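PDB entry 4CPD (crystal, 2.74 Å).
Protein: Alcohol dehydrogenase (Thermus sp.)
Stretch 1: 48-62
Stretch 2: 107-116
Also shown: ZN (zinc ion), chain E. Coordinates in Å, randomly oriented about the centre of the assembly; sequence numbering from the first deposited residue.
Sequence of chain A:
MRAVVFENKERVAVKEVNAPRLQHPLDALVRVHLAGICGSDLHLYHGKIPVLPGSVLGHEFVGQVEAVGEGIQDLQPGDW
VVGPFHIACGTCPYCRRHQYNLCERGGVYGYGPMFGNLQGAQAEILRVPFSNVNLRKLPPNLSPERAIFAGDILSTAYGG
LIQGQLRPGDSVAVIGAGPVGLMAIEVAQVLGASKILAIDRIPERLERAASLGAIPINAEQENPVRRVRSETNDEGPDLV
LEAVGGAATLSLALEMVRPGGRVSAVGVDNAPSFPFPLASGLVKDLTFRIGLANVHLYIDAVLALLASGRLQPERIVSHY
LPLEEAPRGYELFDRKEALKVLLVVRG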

ATOM      1  N   LYS A  48       1.156 -28.538  -2.289  1.00 68.96           N
ATOM      2  CA  LYS A  48       0.723 -27.289  -1.633  1.00 69.16           C
ATOM      3  C   LYS A  48      -0.490 -26.705  -2.384  1.00 66.36           C
ATOM      4  O   LYS A  48      -1.200 -25.841  -1.876  1.00 69.16           O
ATOM      5  N   ILE A  49      -0.691 -27.161  -3.615  1.00 67.18           N
ATOM      6  CA  ILE A  49      -1.787 -26.708  -4.463  1.00 64.42           C
ATOM      7  C   ILE A  49      -2.464 -27.952  -5.080  1.00 62.84           C
ATOM      8  O   ILE A  49      -1.771 -28.877  -5.559  1.00 63.81           O
ATOM      9  N   PRO A  50      -3.815 -27.990  -5.069  1.00 54.82           N
ATOM     10  CA  PRO A  50      -4.487 -29.197  -5.511  1.00 56.91           C
ATOM     11  C   PRO A  50      -4.504 -29.370  -7.029  1.00 62.01           C
ATOM     12  O   PRO A  50      -4.928 -28.464  -7.771  1.00 55.12           O
ATOM     13  N   VAL A  51      -4.053 -30.541  -7.468  1.00 62.46           N
ATOM     14  CA  VAL A  51      -4.002 -30.887  -8.874  1.00 58.27           C
ATOM     15  C   VAL A  51      -4.496 -32.324  -9.007  1.00 59.49           C
ATOM     16  O   VAL A  51      -4.126 -33.186  -8.202  1.00 54.38           O
ATOM     17  N   LEU A  52      -5.290 -32.580 -10.046  1.00 65.48           N
ATOM     18  CA  LEU A  52      -5.742 -33.936 -10.398  1.00 65.02           C
ATOM     19  C   LEU A  52      -4.650 -34.608 -11.243  1.00 66.60           C
ATOM     20  O   LEU A  52      -4.040 -33.987 -12.116  1.00 72.16           O
ATOM     21  N   PRO A  53      -4.382 -35.882 -10.977  1.00 71.84           N
ATOM     22  CA  PRO A  53      -3.478 -36.682 -11.815  1.00 72.67           C
ATOM     23  C   PRO A  53      -3.858 -36.686 -13.302  1.00 64.59           C
ATOM     24  O   PRO A  53      -5.036 -36.713 -13.652  1.00 59.35           O
ATOM     25  N   GLY A  54      -2.845 -36.625 -14.162  1.00 64.31           N
ATOM     26  CA  GLY A  54      -3.060 -36.509 -15.604  1.00 60.63           C
ATOM     27  C   GLY A  54      -3.278 -35.078 -16.101  1.00 59.04           C
ATOM     28  O   GLY A  54      -3.550 -34.868 -17.282  1.00 49.37           O
ATOM     29  N   SER A  55      -3.195 -34.090 -15.205  1.00 57.18           N
ATOM     30  CA  SER A  55      -3.315 -32.698 -15.595  1.00 51.90           C
ATOM     31  C   SER A  55      -1.994 -32.235 -16.205  1.00 50.81           C
ATOM     32  O   SER A  55      -0.912 -32.516 -15.665  1.00 45.34           O
ATOM     33  N   VAL A  56      -2.088 -31.519 -17.319  1.00 47.19           N
ATOM     34  CA  VAL A  56      -0.925 -30.907 -17.942  1.00 50.01           C
ATOM     35  C   VAL A  56      -0.438 -29.647 -17.177  1.00 49.44           C
ATOM     36  O   VAL A  56      -1.208 -28.711 -16.935  1.00 45.51           O
ATOM     37  N   LEU A  57       0.844 -29.621 -16.820  1.00 49.93           N
ATOM     38  CA  LEU A  57       1.398 -28.553 -15.987  1.00 51.56           C
ATOM     39  C   LEU A  57       2.006 -27.414 -16.800  1.00 54.02           C
ATOM     40  O   LEU A  57       2.181 -27.536 -18.014  1.00 59.98           O
ATOM     41  N   GLY A  58       2.315 -26.310 -16.114  1.00 52.41           N
ATOM     42  CA  GLY A  58       3.099 -25.204 -16.682  1.00 45.56           C
ATOM     43  C   GLY A  58       2.290 -24.002 -17.153  1.00 47.64           C
ATOM     44  O   GLY A  58       1.178 -24.154 -17.685  1.00 47.49           O
ATOM     45  N   HIS A  59       2.836 -22.800 -16.937  1.00 43.23           N
ATOM     46  CA  HIS A  59       2.178 -21.564 -17.357  1.00 40.04           C
ATOM     47  C   HIS A  59       3.151 -20.547 -17.972  1.00 39.09           C
ATOM     48  O   HIS A  59       2.778 -19.387 -18.207  1.00 36.08           O
ATOM     49  N   GLU A  60       4.391 -20.975 -18.209  1.00 37.66           N
ATOM     50  CA  GLU A  60       5.362 -20.158 -18.900  1.00 38.63           C
ATOM     51  C   GLU A  60       5.605 -20.673 -20.341  1.00 38.48           C
ATOM     52  O   GLU A  60       6.007 -21.820 -20.506  1.00 36.39           O
ATOM     53  N   PHE A  61       5.347 -19.830 -21.353  1.00 36.16           N
ATOM     54  CA  PHE A  61       5.505 -20.246 -22.734  1.00 38.59           C
ATOM     55  C   PHE A  61       5.832 -19.136 -23.714  1.00 42.99           C
ATOM     56  O   PHE A  61       5.514 -17.960 -23.506  1.00 44.70           O
ATOM     57  N   VAL A  62       6.459 -19.553 -24.802  1.00 44.56           N
ATOM     58  CA  VAL A  62       6.563 -18.757 -26.025  1.00 45.11           C
ATOM     59  C   VAL A  62       6.423 -19.719 -27.197  1.00 41.54           C
ATOM     60  O   VAL A  62       6.912 -20.851 -27.143  1.00 38.36           O
ATOM     61  N   GLY A 107      -7.990 -17.249 -14.398  1.00 37.22           N
ATOM     62  CA  GLY A 107      -7.342 -18.535 -14.113  1.00 35.91           C
ATOM     63  C   GLY A 107      -5.869 -18.508 -14.430  1.00 36.19           C
ATOM     64  O   GLY A 107      -5.390 -17.547 -14.986  1.00 40.83           O
ATOM     65  N   VAL A 108      -5.167 -19.577 -14.077  1.00 37.66           N
ATOM     66  CA  VAL A 108      -3.748 -19.749 -14.367  1.00 38.07           C
ATOM     67  C   VAL A 108      -3.577 -21.069 -15.065  1.00 39.52           C
ATOM     68  O   VAL A 108      -4.025 -22.088 -14.573  1.00 41.46           O
ATOM     69  N   TYR A 109      -2.885 -21.060 -16.194  1.00 44.53           N
ATOM     70  CA  TYR A 109      -2.635 -22.299 -16.954  1.00 43.72           C
ATOM     71  C   TYR A 109      -1.980 -23.357 -16.076  1.00 40.51           C
ATOM     72  O   TYR A 109      -1.092 -23.058 -15.291  1.00 41.15           O
ATOM     73  N   GLY A 110      -2.406 -24.596 -16.257  1.00 40.08           N
ATOM     74  CA  GLY A 110      -1.764 -25.736 -15.632  1.00 40.84           C
ATOM     75  C   GLY A 110      -1.606 -25.603 -14.130  1.00 43.48           C
ATOM     76  O   GLY A 110      -0.594 -26.071 -13.563  1.00 43.21           O
ATOM     77  N   TYR A 111      -2.596 -24.978 -13.482  1.00 42.70           N
ATOM     78  CA  TYR A 111      -2.523 -24.768 -12.048  1.00 47.50           C
ATOM     79  C   TYR A 111      -3.722 -25.395 -11.285  1.00 51.59           C
ATOM     80  O   TYR A 111      -4.006 -25.060 -10.119  1.00 53.65           O
ATOM     81  N   GLY A 112      -4.380 -26.348 -11.932  1.00 52.29           N
ATOM     82  CA  GLY A 112      -5.390 -27.150 -11.269  1.00 56.30           C
ATOM     83  C   GLY A 112      -6.742 -26.471 -11.148  1.00 56.77           C
ATOM     84  O   GLY A 112      -6.896 -25.316 -11.529  1.00 55.33           O
ATOM     85  N   PRO A 113      -7.725 -27.192 -10.592  1.00 59.03           N
ATOM     86  CA  PRO A 113      -9.113 -26.737 -10.594  1.00 55.99           C
ATOM     87  C   PRO A 113      -9.421 -25.526  -9.710  1.00 52.03           C
ATOM     88  O   PRO A 113     -10.432 -24.878  -9.923  1.00 45.63           O
ATOM     89  N   MET A 114      -8.562 -25.179  -8.757  1.00 53.36           N
ATOM     90  CA  MET A 114      -8.809 -23.950  -7.965  1.00 57.21           C
ATOM     91  C   MET A 114      -8.470 -22.645  -8.689  1.00 55.10           C
ATOM     92  O   MET A 114      -8.785 -21.559  -8.205  1.00 51.23           O
ATOM     93  N   PHE A 115      -7.855 -22.771  -9.865  1.00 58.76           N
ATOM     94  CA  PHE A 115      -7.402 -21.642 -10.677  1.00 54.82           C
ATOM     95  C   PHE A 115      -7.806 -21.799 -12.142  1.00 51.56           C
ATOM     96  O   PHE A 115      -6.983 -21.662 -13.047  1.00 46.61           O
ATOM     97  N   GLY A 116      -9.081 -22.102 -12.362  1.00 49.86           N
ATOM     98  CA  GLY A 116      -9.669 -22.054 -13.693  1.00 47.14           C
ATOM     99  C   GLY A 116      -9.645 -23.375 -14.423  1.00 48.61           C
ATOM    100  O   GLY A 116     -10.190 -23.481 -15.524  1.00 45.60           O
TER

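No direct hydrogen bond joins these two stretches; they are held by packing, much of it aromatic, and by one bridging water. H59 points toward the second stretch with chi1 in the p well at 50°. H59 CB lies 3.5 Å from Y109 O and 4.1 Å from V108 CG1, while H59 NE2 binds the zinc ion, ZN, 2.3 Å away. Water 2 and two atoms from elsewhere in the structure also bind the zinc. Histidine suits the place because its flat ring can pack against neighbours and still offer a nitrogen to the metal. H59 ND1 sits 4.2 Å from Y111 CD1, the two rings meeting obliquely with planes at 75°.

Y109 also points toward its partner, with chi1 m (-59°). Its ring offers a face to the edge of F61, whose own chi1 is p; Y109 CE2 and F61 CE1 are 4.0 Å apart, and the planes stand nearly perpendicular at 87°. Aromatic residues suit this spot, because a ring edge, slightly positive, packs well against the electron-rich face of another.

Y111 starts away from the first stretch, but an unusual chi1 of -138°, between wells, accompanies a ring whose end comes nearer. There I49, in the m, m rotamer, points inward: I49 CG2 is 3.9 Å from Y111 CE2 and 4.2 Å from F115 CE2. One methyl thus lies against both rings, and an aliphatic side chain suits a place beside aromatic carbons. Y111 OH finds its hydrogen bond elsewhere in the structure.

Glycine permits the close backbone approach. At G110, a CB would fall 2.7 Å from G58 N; at G112, one would lie 2.3 Å from P50 O. Nearby, the oxygen of water 1 donates to P50 O (2.7 Å) and Y111 O (3.0 Å) and accepts from M114 N (2.7 Å). P113 CG meets L52 CD1 at 4.3 Å.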

ATOM      1  CB  LYS A  48       1.877 -26.257  -1.654  1.00 68.75           C
ATOM      2  CG  LYS A  48       2.334 -25.678  -0.315  1.00 74.76           C
ATOM      3  CD  LYS A  48       3.543 -26.440   0.243  1.00 79.75           C
ATOM      4  CE  LYS A  48       4.615 -25.530   0.830  1.00 81.55           C
ATOM      5  NZ  LYS A  48       5.353 -24.787  -0.234  1.00 79.38           N
ATOM      6  CB  ILE A  49      -1.263 -25.802  -5.610  1.00 69.77           C
ATOM      7  CG1 ILE A  49      -0.485 -24.576  -5.064  1.00 69.59           C
ATOM      8  CG2 ILE A  49      -2.405 -25.387  -6.528  1.00 72.70           C
ATOM      9  CD1 ILE A  49      -1.326 -23.430  -4.542  1.00 66.40           C
ATOM     10  CB  PRO A  50      -5.927 -29.015  -5.006  1.00 56.32           C
ATOM     11  CG  PRO A  50      -5.961 -27.751  -4.230  1.00 51.68           C
ATOM     12  CD  PRO A  50      -4.782 -26.961  -4.651  1.00 52.11           C
ATOM     13  CB  VAL A  51      -2.556 -30.856  -9.416  1.00 57.65           C
ATOM     14  CG1 VAL A  51      -2.565 -30.895 -10.931  1.00 62.65           C
ATOM     15  CG2 VAL A  51      -1.810 -29.638  -8.943  1.00 56.38           C
ATOM     16  CB  LEU A  52      -7.042 -33.899 -11.214  1.00 69.46           C
ATOM     17  CG  LEU A  52      -8.411 -33.622 -10.587  1.00 70.78           C
ATOM     18  CD1 LEU A  52      -8.269 -33.004  -9.209  1.00 69.08           C
ATOM     19  CD2 LEU A  52      -9.258 -32.713 -11.498  1.00 78.94           C
ATOM     20  CB  PRO A  53      -3.607 -38.088 -11.217  1.00 69.92           C
ATOM     21  CG  PRO A  53      -3.895 -37.831  -9.774  1.00 73.44           C
ATOM     22  CD  PRO A  53      -4.686 -36.552  -9.700  1.00 74.85           C
ATOM     23  CB  SER A  55      -3.630 -31.830 -14.381  1.00 55.53           C
ATOM     24  OG  SER A  55      -4.834 -32.189 -13.733  1.00 56.48           O
ATOM     25  CB  VAL A  56      -1.254 -30.511 -19.394  1.00 56.70           C
ATOM     26  CG1 VAL A  56      -0.046 -29.849 -20.069  1.00 59.93           C
ATOM     27  CG2 VAL A  56      -1.705 -31.733 -20.188  1.00 54.63           C
ATOM     28  CB  LEU A  57       2.465 -29.126 -15.055  1.00 49.36           C
ATOM     29  CG  LEU A  57       1.977 -30.215 -14.089  1.00 48.83           C
ATOM     30  CD1 LEU A  57       3.128 -30.712 -13.220  1.00 48.80           C
ATOM     31  CD2 LEU A  57       0.868 -29.711 -13.189  1.00 50.98           C
ATOM     32  CB  HIS A  59       1.496 -20.942 -16.150  1.00 39.89           C
ATOM     33  CG  HIS A  59       2.398 -20.832 -14.977  1.00 40.62           C
ATOM     34  ND1 HIS A  59       2.424 -21.788 -13.987  1.00 47.53           N
ATOM     35  CD2 HIS A  59       3.352 -19.927 -14.667  1.00 38.85           C
ATOM     36  CE1 HIS A  59       3.341 -21.458 -13.100  1.00 47.03           C
ATOM     37  NE2 HIS A  59       3.923 -20.337 -13.495  1.00 43.70           N
ATOM     38  CB  GLU A  60       6.651 -20.206 -18.155  1.00 39.72           C
ATOM     39  CG  GLU A  60       6.684 -19.478 -16.828  1.00 39.82           C
ATOM     40  CD  GLU A  60       8.008 -19.749 -16.133  1.00 41.32           C
ATOM     41  OE1 GLU A  60       8.242 -20.890 -15.702  1.00 41.65           O
ATOM     42  OE2 GLU A  60       8.852 -18.853 -16.032  1.00 48.20           O
ATOM     43  CB  PHE A  61       4.229 -20.902 -23.208  1.00 38.86           C
ATOM     44  CG  PHE A  61       3.090 -19.946 -23.388  1.00 36.02           C
ATOM     45  CD1 PHE A  61       2.361 -19.522 -22.317  1.00 35.82           C
ATOM     46  CD2 PHE A  61       2.764 -19.480 -24.630  1.00 36.71           C
ATOM     47  CE1 PHE A  61       1.319 -18.635 -22.478  1.00 38.77           C
ATOM     48  CE2 PHE A  61       1.721 -18.594 -24.815  1.00 38.10           C
ATOM     49  CZ  PHE A  61       1.002 -18.161 -23.738  1.00 38.59           C
ATOM     50  CB  VAL A  62       7.915 -17.989 -26.101  1.00 44.22           C
ATOM     51  CG1 VAL A  62       9.086 -18.934 -25.872  1.00 40.44           C
ATOM     52  CG2 VAL A  62       8.030 -17.216 -27.423  1.00 41.42           C
ATOM     53  CB  VAL A 108      -2.910 -19.844 -13.080  1.00 39.90           C
ATOM     54  CG1 VAL A 108      -1.441 -20.020 -13.405  1.00 38.80           C
ATOM     55  CG2 VAL A 108      -3.126 -18.618 -12.218  1.00 41.41           C
ATOM     56  CB  TYR A 109      -1.705 -22.064 -18.166  1.00 42.03           C
ATOM     57  CG  TYR A 109      -2.189 -21.065 -19.181  1.00 38.70           C
ATOM     58  CD1 TYR A 109      -3.221 -21.372 -20.058  1.00 37.97           C
ATOM     59  CD2 TYR A 109      -1.593 -19.814 -19.283  1.00 39.35           C
ATOM     60  CE1 TYR A 109      -3.676 -20.442 -20.986  1.00 37.46           C
ATOM     61  CE2 TYR A 109      -2.017 -18.888 -20.228  1.00 38.27           C
ATOM     62  CZ  TYR A 109      -3.053 -19.203 -21.059  1.00 39.72           C
ATOM     63  OH  TYR A 109      -3.435 -18.256 -21.955  1.00 44.33           O
ATOM     64  CB  TYR A 111      -2.324 -23.272 -11.742  1.00 48.99           C
ATOM     65  CG  TYR A 111      -1.318 -23.049 -10.635  1.00 43.04           C
ATOM     66  CD1 TYR A 111       0.016 -23.308 -10.838  1.00 41.68           C
ATOM     67  CD2 TYR A 111      -1.719 -22.589  -9.398  1.00 42.51           C
ATOM     68  CE1 TYR A 111       0.947 -23.102  -9.833  1.00 45.72           C
ATOM     69  CE2 TYR A 111      -0.812 -22.395  -8.379  1.00 44.39           C
ATOM     70  CZ  TYR A 111       0.523 -22.663  -8.600  1.00 46.84           C
ATOM     71  OH  TYR A 111       1.450 -22.492  -7.603  1.00 46.25           O
ATOM     72  CB  PRO A 113      -9.884 -27.969 -10.112  1.00 60.33           C
ATOM     73  CG  PRO A 113      -8.918 -28.720  -9.268  1.00 61.21           C
ATOM     74  CD  PRO A 113      -7.546 -28.439  -9.819  1.00 60.12           C
ATOM     75  CB  MET A 114      -8.130 -24.040  -6.593  1.00 57.38           C
ATOM     76  CG  MET A 114      -8.842 -25.045  -5.702  1.00 60.77           C
ATOM     77  SD  MET A 114     -10.533 -24.493  -5.385  1.00 66.53           S
ATOM     78  CE  MET A 114     -11.565 -25.386  -6.564  1.00 64.55           C
ATOM     79  CB  PHE A 115      -5.896 -21.509 -10.554  1.00 55.09           C
ATOM     80  CG  PHE A 115      -5.449 -21.192  -9.166  1.00 58.34           C
ATOM     81  CD1 PHE A 115      -5.397 -19.886  -8.739  1.00 54.83           C
ATOM     82  CD2 PHE A 115      -5.107 -22.211  -8.279  1.00 58.09           C
ATOM     83  CE1 PHE A 115      -4.988 -19.586  -7.459  1.00 57.63           C
ATOM     84  CE2 PHE A 115      -4.700 -21.917  -7.001  1.00 56.88           C
ATOM     85  CZ  PHE A 115      -4.639 -20.598  -6.591  1.00 56.77           C
TER
HETATM   86 ZN    ZN E1200       5.142 -18.631 -12.651  1.00 44.04          ZN
HETATM   87  O   HOH W   1      -6.074 -26.106  -8.169  1.00 30.14           O
HETATM   88  O   HOH W   2       3.542 -17.511 -11.129  1.00 31.98           O